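PDB 2DQL: Pex protein from Anabaena sp. PCC 7120, which is associated with the cyanobacterial circadian clock and, as a PadR-like member of the helix-turn-helix clan, probably acts by binding DNA as a transcriptional regulator. Local coordinates for residues I6-F9 and F10-P14; L41-Q44 and L45-H49; A62-F65 and L66-R70. One frame throughout, in Å; residues are numbered along the deposited sequence.

Contact 1: I6-F9 and F10-P14; sequences IYQF and FENPP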
loop_
_atom_site.group_PDB
_atom_site.type_symbol
_atom_site.label_atom_id
_atom_site.label_comp_id
_atom_site.label_asym_id
_atom_site.label_seq_id
_atom_site.Cartn_x
_atom_site.Cartn_y
_atom_site.Cartn_z
ATOM N N ILE A 6 -0.923 10.609 12.799
ATOM C CA ILE A 6 -2.025 10.699 11.856
ATOM C C ILE A 6 -1.884 11.996 11.070
ATOM O O ILE A 6 -1.976 12.010 9.846
ATOM C CB ILE A 6 -3.384 10.661 12.590
ATOM C CG1 ILE A 6 -3.521 9.324 13.325
ATOM C CG2 ILE A 6 -4.527 10.841 11.593
ATOM C CD1 ILE A 6 -4.746 9.225 14.204
ATOM N N TYR A 7 -1.645 13.096 11.776
ATOM C CA TYR A 7 -1.468 14.367 11.099
ATOM C C TYR A 7 -0.262 14.301 10.163
ATOM O O TYR A 7 -0.311 14.802 9.047
ATOM C CB TYR A 7 -1.269 15.484 12.118
ATOM C CG TYR A 7 -2.555 15.943 12.759
ATOM C CD1 TYR A 7 -3.418 16.807 12.089
ATOM C CD2 TYR A 7 -2.911 15.508 14.033
ATOM C CE1 TYR A 7 -4.611 17.235 12.681
ATOM C CE2 TYR A 7 -4.096 15.926 14.631
ATOM C CZ TYR A 7 -4.938 16.788 13.952
ATOM O OH TYR A 7 -6.101 17.208 14.557
ATOM N N GLN A 8 0.812 13.664 10.616
ATOM C CA GLN A 8 2.017 13.548 9.799
ATOM C C GLN A 8 1.777 12.798 8.489
ATOM O O GLN A 8 2.340 13.149 7.454
ATOM C CB GLN A 8 3.130 12.857 10.589
ATOM C CG GLN A 8 3.776 13.734 11.646
ATOM C CD GLN A 8 4.295 15.035 11.070
ATOM O OE1 GLN A 8 4.998 15.043 10.056
ATOM N NE2 GLN A 8 3.954 16.147 11.713
ATOM N N PHE A 9 0.936 11.771 8.531
ATOM C CA PHE A 9 0.642 10.990 7.335
ATOM C C PHE A 9 0.082 11.860 6.212
ATOM O O PHE A 9 0.415 11.676 5.043
ATOM C CB PHE A 9 -0.366 9.883 7.652
ATOM C CG PHE A 9 -0.735 9.051 6.463
ATOM C CD1 PHE A 9 0.074 7.996 6.062
ATOM C CD2 PHE A 9 -1.864 9.356 5.711
ATOM C CE1 PHE A 9 -0.235 7.253 4.923
ATOM C CE2 PHE A 9 -2.179 8.622 4.571
ATOM C CZ PHE A 9 -1.361 7.568 4.177
ATOM N N PHE A 10 -0.772 12.812 6.569
ATOM C CA PHE A 10 -1.387 13.689 5.581
ATOM C C PHE A 10 -0.516 14.876 5.184
ATOM O O PHE A 10 -0.469 15.255 4.016
ATOM C CB PHE A 10 -2.732 14.200 6.114
ATOM C CG PHE A 10 -3.761 13.121 6.287
ATOM C CD1 PHE A 10 -4.502 12.666 5.200
ATOM C CD2 PHE A 10 -3.964 12.534 7.529
ATOM C CE1 PHE A 10 -5.431 11.639 5.349
ATOM C CE2 PHE A 10 -4.892 11.505 7.690
ATOM C CZ PHE A 10 -5.627 11.057 6.594
ATOM N N GLU A 11 0.176 15.454 6.159
ATOM C CA GLU A 11 1.019 16.622 5.921
ATOM C C GLU A 11 2.335 16.295 5.226
ATOM O O GLU A 11 2.853 17.098 4.452
ATOM C CB GLU A 11 1.294 17.327 7.248
ATOM C CG GLU A 11 0.028 17.599 8.042
ATOM C CD GLU A 11 0.286 18.359 9.320
ATOM O OE1 GLU A 11 1.194 17.965 10.082
ATOM O OE2 GLU A 11 -0.429 19.349 9.569
ATOM N N ASN A 12 2.871 15.116 5.510
ATOM C CA ASN A 12 4.123 14.676 4.906
ATOM C C ASN A 12 3.945 13.219 4.498
ATOM O O ASN A 12 4.430 12.312 5.170
ATOM C CB ASN A 12 5.263 14.819 5.916
ATOM C CG ASN A 12 5.535 16.267 6.286
ATOM O OD1 ASN A 12 5.733 16.597 7.457
ATOM N ND2 ASN A 12 5.554 17.141 5.284
ATOM N N PRO A 13 3.237 12.981 3.382
ATOM C CA PRO A 13 2.975 11.634 2.871
ATOM C C PRO A 13 4.206 10.740 2.859
ATOM O O PRO A 13 5.258 11.123 2.344
ATOM C CB PRO A 13 2.443 11.897 1.467
ATOM C CG PRO A 13 1.744 13.210 1.620
ATOM C CD PRO A 13 2.723 14.000 2.450
ATOM N N PRO A 14 4.092 9.537 3.439
ATOM C CA PRO A 14 5.216 8.599 3.477
ATOM C C PRO A 14 5.460 8.047 2.079
ATOM O O PRO A 14 4.556 8.033 1.242
ATOM C CB PRO A 14 4.735 7.528 4.449
ATOM C CG PRO A 14 3.261 7.490 4.181
ATOM C CD PRO A 14 2.906 8.963 4.103
#
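Phe9 holds CG opposite its backbone N (chi1 179°), whereas Phe10 turns CG beside its own N (chi1 -66°), and these unlike rotations let two consecutive rings meet nearly at a right angle. The evidence for a T-shaped stack is direct: the edge of Phe9 addresses the face of Phe10, with ring centroids 5.4 Å apart and planes at 86°. Phe9 CD2 stands over the centre of the Phe10 ring. At the rim of that ring, near its plane, Ile6 CG2 comes to 4.0 Å from Phe10 CE2, one turn back along the helix. Phe9 in turn receives Pro14, whose CD lies 3.6 Å from Phe9 CD1 and meets the ring obliquely. The backbone bonds mark the end of the helix. Glu11 N bonds to Tyr7 O at 3.0 Å and Asn12 N to Gln8 O at 2.8 Å, after which Asn12 leaves helical geometry. Pro13 and Pro14 have no N-H to extend the ladder; Pro13 CA instead makes a CA-H...O contact of 3.4 Å with Phe9 O. Helix 3-11 lies well away from the centre of its own chain and packs on the second subunit: Ile6 and Phe9 touch Cys25 and Val22 of that subunit's helix 20-31, while Phe10 rests on Leu105 and Tyr7 OH bonds to Gln98, both on its helix 96-112.

Contact 2: L41-Q44 and L45-H49; sequences LIQQ and LETEH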
loop_
_atom_site.group_PDB
_atom_site.type_symbol
_atom_site.label_atom_id
_atom_site.label_comp_id
_atom_site.label_asym_id
_atom_site.label_seq_id
_atom_site.Cartn_x
_atom_site.Cartn_y
_atom_site.Cartn_z
ATOM N N LEU A 41 19.534 -2.527 -6.149
ATOM C CA LEU A 41 18.191 -2.350 -6.685
ATOM C C LEU A 41 17.355 -1.538 -5.702
ATOM O O LEU A 41 16.605 -0.654 -6.101
ATOM C CB LEU A 41 17.537 -3.711 -6.948
ATOM C CG LEU A 41 18.116 -4.414 -8.182
ATOM C CD1 LEU A 41 17.739 -5.888 -8.198
ATOM C CD2 LEU A 41 17.607 -3.699 -9.440
ATOM N N ILE A 42 17.503 -1.832 -4.416
ATOM C CA ILE A 42 16.755 -1.120 -3.388
ATOM C C ILE A 42 17.238 0.314 -3.241
ATOM O O ILE A 42 16.438 1.249 -3.278
ATOM C CB ILE A 42 16.864 -1.829 -2.019
ATOM C CG1 ILE A 42 16.145 -3.179 -2.084
ATOM C CG2 ILE A 42 16.257 -0.948 -0.916
ATOM C CD1 ILE A 42 16.277 -4.020 -0.823
ATOM N N GLN A 43 18.547 0.490 -3.095
ATOM C CA GLN A 43 19.107 1.824 -2.924
ATOM C C GLN A 43 18.883 2.731 -4.130
ATOM O O GLN A 43 18.538 3.903 -3.976
ATOM C CB GLN A 43 20.605 1.733 -2.619
ATOM C CG GLN A 43 21.216 3.059 -2.200
ATOM C CD GLN A 43 20.496 3.674 -1.010
ATOM O OE1 GLN A 43 20.373 3.050 0.048
ATOM N NE2 GLN A 43 20.014 4.902 -1.178
ATOM N N GLN A 44 19.071 2.187 -5.328
ATOM C CA GLN A 44 18.901 2.958 -6.552
ATOM C C GLN A 44 17.487 3.510 -6.700
ATOM O O GLN A 44 17.294 4.602 -7.232
ATOM C CB GLN A 44 19.245 2.094 -7.771
ATOM C CG GLN A 44 19.340 2.876 -9.071
ATOM C CD GLN A 44 19.813 2.024 -10.236
ATOM O OE1 GLN A 44 20.784 1.278 -10.118
ATOM N NE2 GLN A 44 19.137 2.145 -11.371
ATOM N N LEU A 45 16.499 2.752 -6.236
ATOM C CA LEU A 45 15.113 3.194 -6.335
ATOM C C LEU A 45 14.902 4.458 -5.510
ATOM O O LEU A 45 14.336 5.438 -5.999
ATOM C CB LEU A 45 14.162 2.099 -5.844
ATOM C CG LEU A 45 12.677 2.478 -5.823
ATOM C CD1 LEU A 45 12.203 2.804 -7.235
ATOM C CD2 LEU A 45 11.868 1.337 -5.237
ATOM N N GLU A 46 15.369 4.428 -4.266
ATOM C CA GLU A 46 15.229 5.565 -3.360
ATOM C C GLU A 46 15.978 6.790 -3.874
ATOM O O GLU A 46 15.500 7.917 -3.745
ATOM C CB GLU A 46 15.742 5.201 -1.961
ATOM C CG GLU A 46 15.431 6.252 -0.897
ATOM C CD GLU A 46 15.974 5.887 0.475
ATOM O OE1 GLU A 46 15.812 4.722 0.891
ATOM O OE2 GLU A 46 16.555 6.771 1.142
ATOM N N THR A 47 17.150 6.569 -4.457
ATOM C CA THR A 47 17.954 7.668 -4.978
ATOM C C THR A 47 17.314 8.323 -6.199
ATOM O O THR A 47 17.305 9.547 -6.317
ATOM C CB THR A 47 19.376 7.189 -5.348
ATOM O OG1 THR A 47 20.018 6.659 -4.180
ATOM C CG2 THR A 47 20.207 8.351 -5.889
ATOM N N GLU A 48 16.773 7.512 -7.103
ATOM C CA GLU A 48 16.141 8.040 -8.309
ATOM C C GLU A 48 14.728 8.555 -8.069
ATOM O O GLU A 48 14.288 9.500 -8.721
ATOM C CB GLU A 48 16.096 6.972 -9.404
ATOM C CG GLU A 48 17.425 6.708 -10.086
ATOM C CD GLU A 48 17.315 5.659 -11.179
ATOM O OE1 GLU A 48 16.418 5.783 -12.044
ATOM O OE2 GLU A 48 18.129 4.714 -11.177
ATOM N N HIS A 49 14.015 7.926 -7.142
ATOM C CA HIS A 49 12.645 8.318 -6.836
ATOM C C HIS A 49 12.434 8.339 -5.326
ATOM O O HIS A 49 11.902 7.391 -4.750
ATOM C CB HIS A 49 11.675 7.337 -7.496
ATOM C CG HIS A 49 11.855 7.224 -8.977
ATOM N ND1 HIS A 49 11.515 8.238 -9.848
ATOM C CD2 HIS A 49 12.387 6.239 -9.737
ATOM C CE1 HIS A 49 11.832 7.882 -11.079
ATOM N NE2 HIS A 49 12.364 6.673 -11.040
#
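Leu41 O and Leu45 N, 3.4 Å apart, and Ile42 O and Glu46 N, 3.5 Å apart, form only weak helical bonds, but the ladder tightens toward the C-terminal end, where Thr47 N reaches Gln43 O and Glu48 N reaches Gln44 O, each at 3.0 Å. Gln43 O has a second donor, Thr47 OG1, at 3.1 Å; this hydroxyl sits beside its own backbone N and approaches from above the carbonyl plane, 44° out of it, while the backbone N-H comes nearly along the C=O direction. One residue on, Gln44 and Glu48 run side by side. The extended Gln44 chain, with CG opposite the backbone N (chi1 -170°), sends NE2 to within 2.8 Å of Glu48 OE2. The amide and carboxylate planes are nearly parallel, 20° apart, but Glu48 OE2 is tilted out of the Gln44 amide plane and the N-H...O angle is bent. Leu41 and Leu45 are buried: Leu41 meets Val30 and Leu59, Leu45 meets Tyr26 and Trp106, and Gln44 also lies against Tyr26 and Val30. Helix 38-48 thereby joins helices 20-31, 56-68 and 96-112, consistent with its being the first helix of a helix-turn-helix pair. The Gln44 bond is a neutral amide gripping a carboxylate, not an ion pair; since Glu48 lies at a helix C-terminus, where negative charge is disfavoured, that N-H probably offsets part of the cost.

Contact 3: A62-F65 and L66-R70; sequences AIKF and LEDNR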
loop_
_atom_site.group_PDB
_atom_site.type_symbol
_atom_site.label_atom_id
_atom_site.label_comp_id
_atom_site.label_asym_id
_atom_site.label_seq_id
_atom_site.Cartn_x
_atom_site.Cartn_y
_atom_site.Cartn_z
ATOM N N ALA A 62 9.899 -10.646 -6.061
ATOM C CA ALA A 62 10.057 -10.294 -7.468
ATOM C C ALA A 62 11.169 -11.119 -8.111
ATOM O O ALA A 62 11.018 -11.605 -9.230
ATOM C CB ALA A 62 10.367 -8.816 -7.601
ATOM N N ILE A 63 12.282 -11.265 -7.400
ATOM C CA ILE A 63 13.401 -12.052 -7.918
ATOM C C ILE A 63 12.954 -13.497 -8.118
ATOM O O ILE A 63 13.301 -14.131 -9.113
ATOM C CB ILE A 63 14.615 -12.010 -6.964
ATOM C CG1 ILE A 63 15.239 -10.614 -6.967
ATOM C CG2 ILE A 63 15.653 -13.036 -7.391
ATOM C CD1 ILE A 63 15.839 -10.196 -8.297
ATOM N N LYS A 64 12.180 -14.018 -7.171
ATOM C CA LYS A 64 11.683 -15.380 -7.287
ATOM C C LYS A 64 10.864 -15.508 -8.568
ATOM O O LYS A 64 11.058 -16.435 -9.351
ATOM C CB LYS A 64 10.815 -15.739 -6.080
ATOM C CG LYS A 64 10.165 -17.101 -6.184
ATOM C CD LYS A 64 9.432 -17.436 -4.897
ATOM C CE LYS A 64 9.050 -18.902 -4.823
ATOM N NZ LYS A 64 8.432 -19.430 -6.052
ATOM N N PHE A 65 9.948 -14.568 -8.781
ATOM C CA PHE A 65 9.121 -14.590 -9.979
ATOM C C PHE A 65 9.991 -14.598 -11.234
ATOM O O PHE A 65 9.804 -15.425 -12.126
ATOM C CB PHE A 65 8.211 -13.362 -10.033
ATOM C CG PHE A 65 7.436 -13.249 -11.310
ATOM C CD1 PHE A 65 6.233 -13.928 -11.469
ATOM C CD2 PHE A 65 7.929 -12.494 -12.372
ATOM C CE1 PHE A 65 5.529 -13.856 -12.672
ATOM C CE2 PHE A 65 7.238 -12.415 -13.576
ATOM C CZ PHE A 65 6.032 -13.101 -13.726
ATOM N N LEU A 66 10.938 -13.666 -11.292
ATOM C CA LEU A 66 11.819 -13.549 -12.446
ATOM C C LEU A 66 12.657 -14.801 -12.689
ATOM O O LEU A 66 12.753 -15.266 -13.822
ATOM C CB LEU A 66 12.711 -12.310 -12.302
ATOM C CG LEU A 66 11.923 -10.992 -12.408
ATOM C CD1 LEU A 66 12.807 -9.806 -12.044
ATOM C CD2 LEU A 66 11.383 -10.835 -13.820
ATOM N N GLU A 67 13.249 -15.353 -11.635
ATOM C CA GLU A 67 14.054 -16.559 -11.794
ATOM C C GLU A 67 13.177 -17.758 -12.155
ATOM O O GLU A 67 13.548 -18.568 -13.008
ATOM C CB GLU A 67 14.842 -16.863 -10.519
ATOM C CG GLU A 67 15.940 -15.860 -10.205
ATOM C CD GLU A 67 17.180 -16.518 -9.627
ATOM O OE1 GLU A 67 17.813 -15.918 -8.740
ATOM O OE2 GLU A 67 17.530 -17.635 -10.068
ATOM N N ASP A 68 12.016 -17.880 -11.511
ATOM C CA ASP A 68 11.116 -18.993 -11.807
ATOM C C ASP A 68 10.721 -19.001 -13.278
ATOM O O ASP A 68 10.569 -20.062 -13.884
ATOM C CB ASP A 68 9.838 -18.920 -10.958
ATOM C CG ASP A 68 10.063 -19.319 -9.509
ATOM O OD1 ASP A 68 11.116 -19.909 -9.195
ATOM O OD2 ASP A 68 9.167 -19.052 -8.681
ATOM N N ASN A 69 10.560 -17.811 -13.848
ATOM C CA ASN A 69 10.168 -17.668 -15.242
ATOM C C ASN A 69 11.353 -17.592 -16.205
ATOM O O ASN A 69 11.174 -17.399 -17.407
ATOM C CB ASN A 69 9.272 -16.439 -15.392
ATOM C CG ASN A 69 7.858 -16.692 -14.905
ATOM O OD1 ASN A 69 7.050 -17.290 -15.614
ATOM N ND2 ASN A 69 7.561 -16.263 -13.683
ATOM N N ARG A 70 12.559 -17.752 -15.669
ATOM C CA ARG A 70 13.781 -17.720 -16.472
ATOM C C ARG A 70 13.972 -16.374 -17.162
ATOM O O ARG A 70 14.584 -16.303 -18.229
ATOM C CB ARG A 70 13.743 -18.818 -17.543
ATOM C CG ARG A 70 13.249 -20.175 -17.056
ATOM C CD ARG A 70 14.151 -20.772 -15.989
ATOM N NE ARG A 70 13.704 -22.110 -15.596
ATOM C CZ ARG A 70 14.287 -22.849 -14.658
ATOM N NH1 ARG A 70 15.346 -22.388 -14.009
ATOM N NH2 ARG A 70 13.811 -24.053 -14.367
#
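Ala62 O accepts Leu66 N at 2.9 Å and Ile63 O accepts Glu67 N at 2.8 Å, both nearly straight, so the last full turn of helix 56-68 is regular up to its end. There Arg70 takes a positive phi of 62° and its N turns back to Glu67 O at 3.0 Å, one of the two bonds into the last turn that, with the positive phi, define a Schellman motif. The carbonyl of Phe65 is gripped twice by one residue: Asn69 N at 3.0 Å and Asn69 ND2 at 2.9 Å arrive from opposite faces of the carbonyl plane. Phe65 O lies close to the plane of the Asn69 amide, which helps to fix the rotation of that group. The same ND2 stands 3.3 Å above the Phe65 ring, displaced toward its rim, with ring and amide planes 44° apart. Phe65 can offer this face because CG lies opposite its backbone N (chi1 174°), carrying the ring forward along the helix. In a PadR-like winged helix-turn-helix this is probably the recognition helix, leading into the hairpin of strands 72-77 and 86-91; Ile63 and Glu67 touch Ile72 and Tyr89 of that wing. Ala62 and Leu66 pack on Ile27 of helix 20-31. Phe65 meets Ile24 of that helix and Ile6 of the second subunit. Replacing Phe65 with an alanine would probably open a gap against those two isoleucines and leave the Asn69 amide without the ring beneath it, though still bonded to the carbonyl. On the exposed flank, Lys64 runs out extended and bends at its last torsion, bringing NZ to Asp68 OD2 at 2.8 Å. This salt bridge uses the syn lone pair of the carboxylate oxygen.

All three contacts are the closing turns of helices, but their settings differ. Contact 1 is a surface contact of its own chain, its centre 25 Å from the chain's centre, and its aromatic side chains pack on the second subunit. Contacts 2 and 3 are partly buried inside the PadR-like region; their centres are 20 Å apart and both pack against helix 20-31. Prolines follow the helix end in contact 1, whereas a Schellman turn ends contact 3. The side-chain pairing is amide to carboxylate in contact 2 and an ion pair between exposed residues in contact 3. Contacts 1 and 3 lie about 20 Å apart at nearest atoms within one chain, yet across the dimer Ile6 of one subunit touches Phe65 of the other.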